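Local coordinates for protein shikimate 5-dehydrogenase AroE (5-dehydroshikimate reductase) (Mycobacterium tuberculosis, PDB 4P4G) that probably catalyses the NADP-dependent interconversion of 3-dehydroshikimate and shikimate in chorismate biosynthesis, and binds shikimate, at residues A101-I106 with A129-V134. Sequence-based numbering, arbitrary orientation.
Sequences ADNTDI and APAAVV. With SKM ((3R,4S,5R)-3,4,5-trihydroxycyclohex-1-ene-1-carboxylic acid), chain C.
Ala131 CB meets the start of helix 105-113 and the turn before it at three neighbouring points: Asp105 CB at 3.5 Å, Asn103 OD1 at 3.7 Å and the backbone N of Ile106 at 4.0 Å. With only a methyl for a side chain, Ala131 lets the backbones come close, Ile106 CA lying 4.9 Å from Ala131 CA. One helical turn further on, Val134 extends its CG1 methyl, anti to the backbone N (chi1 172°), to the Ile106 side chain, where CD1 is nearest at 3.9 Å and CG1 and CG2 lie slightly farther off. The touching residues are all buried, and side chain against side chain the contact is apolar except for the amide oxygen of Asn103 beside the Ala131 methyl. Helix 129-139 follows strand 119-123 of the parallel sheet, and a Gly124, Gly126, Ala129 pattern of the GxGxxA type spans the turn and the helix's first residue, consistent with the Rossmann-like NADP domain of shikimate dehydrogenases. Helix 105-113 leaves strand 98-102 of the other, mixed sheet, and the packing thus joins the two lobes beside the substrate cleft. The start of helix 105-113 is capped by Asn103 OD1, which takes weak, bent bonds from the N-H groups of Asp105 (2.9 Å, 126°) and Ile106 (3.4 Å, 139°), while ND2 of the same amide donates to Ser88 O and so fixes its rotation. Asp105 turns its carboxylate away from the apolar patch: OD1 accepts from shikimate O12 at 2.6 Å, and OD2 forms a salt bridge with Lys69, itself bonded to the ligand. Farther out, Val86 of helix 81-86 packs against Asn103, Ile106 and Pro130, and Leu160 of helix 151-163 against Val134.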
ATOM      1  N   ALA A 101      -9.383  -4.628 -11.898  1.00  8.64           N
ATOM      2  CA  ALA A 101      -8.359  -4.466 -10.874  1.00  8.74           C
ATOM      3  C   ALA A 101      -7.633  -3.142 -11.063  1.00  9.01           C
ATOM      4  O   ALA A 101      -7.229  -2.790 -12.181  1.00  9.86           O
ATOM      5  CB  ALA A 101      -7.364  -5.613 -10.920  1.00 12.01           C
ATOM      6  N   ASP A 102      -7.450  -2.419  -9.967  1.00  9.14           N
ATOM      7  CA  ASP A 102      -6.605  -1.234  -9.987  1.00 10.57           C
ATOM      8  C   ASP A 102      -5.626  -1.296  -8.826  1.00  9.06           C
ATOM      9  O   ASP A 102      -5.784  -2.096  -7.892  1.00  8.48           O
ATOM     10  CB  ASP A 102      -7.444   0.046  -9.916  1.00 14.13           C
ATOM     11  CG  ASP A 102      -6.598   1.309 -10.096  1.00 19.78           C
ATOM     12  OD1 ASP A 102      -5.582   1.252 -10.831  1.00 19.25           O
ATOM     13  OD2 ASP A 102      -6.932   2.351  -9.489  1.00 21.41           O
ATOM     14  N   ASN A 103      -4.590  -0.476  -8.891  1.00 11.45           N
ATOM     15  CA  ASN A 103      -3.693  -0.345  -7.764  1.00 10.85           C
ATOM     16  C   ASN A 103      -3.589   1.112  -7.356  1.00 11.99           C
ATOM     17  O   ASN A 103      -3.010   1.927  -8.076  1.00 13.73           O
ATOM     18  CB  ASN A 103      -2.307  -0.902  -8.076  1.00 12.27           C
ATOM     19  CG  ASN A 103      -1.471  -1.048  -6.834  1.00 15.36           C
ATOM     20  OD1 ASN A 103      -1.166  -0.056  -6.165  1.00 16.91           O
ATOM     21  ND2 ASN A 103      -1.101  -2.278  -6.503  1.00 14.99           N
ATOM     22  N   THR A 104      -4.154   1.439  -6.200  1.00  8.32           N
ATOM     23  CA  THR A 104      -4.052   2.798  -5.675  1.00  9.50           C
ATOM     24  C   THR A 104      -2.968   2.974  -4.604  1.00 10.05           C
ATOM     25  O   THR A 104      -2.808   4.082  -4.081  1.00  9.97           O
ATOM     26  CB  THR A 104      -5.402   3.297  -5.113  1.00  9.25           C
ATOM     27  OG1 THR A 104      -5.697   2.600  -3.896  1.00 10.41           O
ATOM     28  CG2 THR A 104      -6.532   3.050  -6.106  1.00  9.58           C
ATOM     29  N   ASP A 105      -2.228   1.909  -4.282  1.00 10.66           N
ATOM     30  CA  ASP A 105      -1.116   2.007  -3.321  1.00 12.05           C
ATOM     31  C   ASP A 105       0.020   2.869  -3.882  1.00 11.84           C
ATOM     32  O   ASP A 105       0.837   3.400  -3.124  1.00 11.05           O
ATOM     33  CB  ASP A 105      -0.544   0.626  -2.964  1.00 13.18           C
ATOM     34  CG  ASP A 105      -1.447  -0.182  -2.052  1.00 17.50           C
ATOM     35  OD1 ASP A 105      -2.056   0.398  -1.129  1.00 18.01           O
ATOM     36  OD2 ASP A 105      -1.539  -1.416  -2.267  1.00 19.45           O
ATOM     37  N   ILE A 106       0.089   2.983  -5.205  1.00 10.49           N
ATOM     38  CA  ILE A 106       1.048   3.890  -5.839  1.00 11.20           C
ATOM     39  C   ILE A 106       0.765   5.315  -5.365  1.00 12.20           C
ATOM     40  O   ILE A 106       1.685   6.025  -4.938  1.00 11.79           O
ATOM     41  CB  ILE A 106       0.948   3.840  -7.369  1.00 13.14           C
ATOM     42  CG1 ILE A 106       1.261   2.440  -7.890  1.00 13.73           C
ATOM     43  CG2 ILE A 106       1.860   4.880  -8.007  1.00 14.21           C
ATOM     44  CD1 ILE A 106       0.778   2.234  -9.325  1.00 17.56           C
ATOM     45  N   ALA A 129       5.038  -4.033  -2.022  1.00 10.18           N
ATOM     46  CA  ALA A 129       6.389  -3.671  -2.478  1.00  9.96           C
ATOM     47  C   ALA A 129       6.497  -3.133  -3.917  1.00 10.88           C
ATOM     48  O   ALA A 129       7.213  -2.164  -4.153  1.00 10.82           O
ATOM     49  CB  ALA A 129       7.367  -4.840  -2.263  1.00 11.49           C
ATOM     50  N   PRO A 130       5.819  -3.762  -4.892  1.00 11.34           N
ATOM     51  CA  PRO A 130       5.953  -3.177  -6.233  1.00 11.20           C
ATOM     52  C   PRO A 130       5.269  -1.819  -6.359  1.00 10.54           C
ATOM     53  O   PRO A 130       5.726  -1.000  -7.147  1.00 11.48           O
ATOM     54  CB  PRO A 130       5.295  -4.213  -7.145  1.00 12.34           C
ATOM     55  CG  PRO A 130       4.413  -5.028  -6.250  1.00 12.50           C
ATOM     56  CD  PRO A 130       5.063  -5.028  -4.909  1.00 12.00           C
ATOM     57  N   ALA A 131       4.204  -1.582  -5.593  1.00 11.32           N
ATOM     58  CA  ALA A 131       3.595  -0.256  -5.556  1.00 12.00           C
ATOM     59  C   ALA A 131       4.553   0.777  -4.989  1.00 12.00           C
ATOM     60  O   ALA A 131       4.573   1.923  -5.435  1.00 12.92           O
ATOM     61  CB  ALA A 131       2.302  -0.278  -4.765  1.00 12.85           C
ATOM     62  N   ALA A 132       5.343   0.385  -3.991  1.00  8.18           N
ATOM     63  CA  ALA A 132       6.355   1.289  -3.455  1.00  8.97           C
ATOM     64  C   ALA A 132       7.401   1.618  -4.525  1.00  9.88           C
ATOM     65  O   ALA A 132       7.845   2.758  -4.620  1.00 10.32           O
ATOM     66  CB  ALA A 132       7.006   0.707  -2.230  1.00 11.35           C
ATOM     67  N   VAL A 133       7.799   0.624  -5.317  1.00 10.53           N
ATOM     68  CA  VAL A 133       8.767   0.856  -6.389  1.00 10.30           C
ATOM     69  C   VAL A 133       8.244   1.859  -7.412  1.00 12.51           C
ATOM     70  O   VAL A 133       8.921   2.843  -7.734  1.00 12.68           O
ATOM     71  CB  VAL A 133       9.182  -0.472  -7.062  1.00 11.06           C
ATOM     72  CG1 VAL A 133       9.987  -0.213  -8.340  1.00 13.57           C
ATOM     73  CG2 VAL A 133       9.979  -1.326  -6.076  1.00 12.31           C
ATOM     74  N   VAL A 134       7.024   1.634  -7.896  1.00 11.56           N
ATOM     75  CA  VAL A 134       6.429   2.507  -8.903  1.00 12.46           C
ATOM     76  C   VAL A 134       6.113   3.903  -8.353  1.00 12.14           C
ATOM     77  O   VAL A 134       6.347   4.904  -9.027  1.00 14.24           O
ATOM     78  CB  VAL A 134       5.181   1.852  -9.528  1.00 11.61           C
ATOM     79  CG1 VAL A 134       4.434   2.833 -10.434  1.00 10.32           C
ATOM     80  CG2 VAL A 134       5.592   0.608 -10.309  1.00 12.81           C
TER
HETATM   81  O12 SKM C 301      -4.036  -0.937  -0.059  1.00 19.07           O
HETATM   82  C8  SKM C 301      -4.684  -0.722   1.192  1.00 19.11           C
HETATM   83  C6  SKM C 301      -3.775  -1.219   2.280  1.00 21.24           C
HETATM   84  O7  SKM C 301      -3.274  -2.506   1.971  1.00 24.83           O
HETATM   85  C5  SKM C 301      -4.523  -1.299   3.511  1.00 17.41           C
HETATM   86  C4  SKM C 301      -5.846  -1.256   3.653  1.00 13.30           C
HETATM   87  C1  SKM C 301      -6.448  -1.376   5.042  1.00 11.21           C
HETATM   88  O2  SKM C 301      -7.673  -1.260   5.187  1.00 13.07           O
HETATM   89  O3  SKM C 301      -5.729  -1.583   6.038  1.00 14.87           O
HETATM   90  C10 SKM C 301      -6.820  -1.079   2.450  1.00 14.00           C
HETATM   91  C9  SKM C 301      -6.022  -1.407   1.153  1.00 17.56           C
HETATM   92  O11 SKM C 301      -6.783  -0.897   0.115  1.00 17.21           O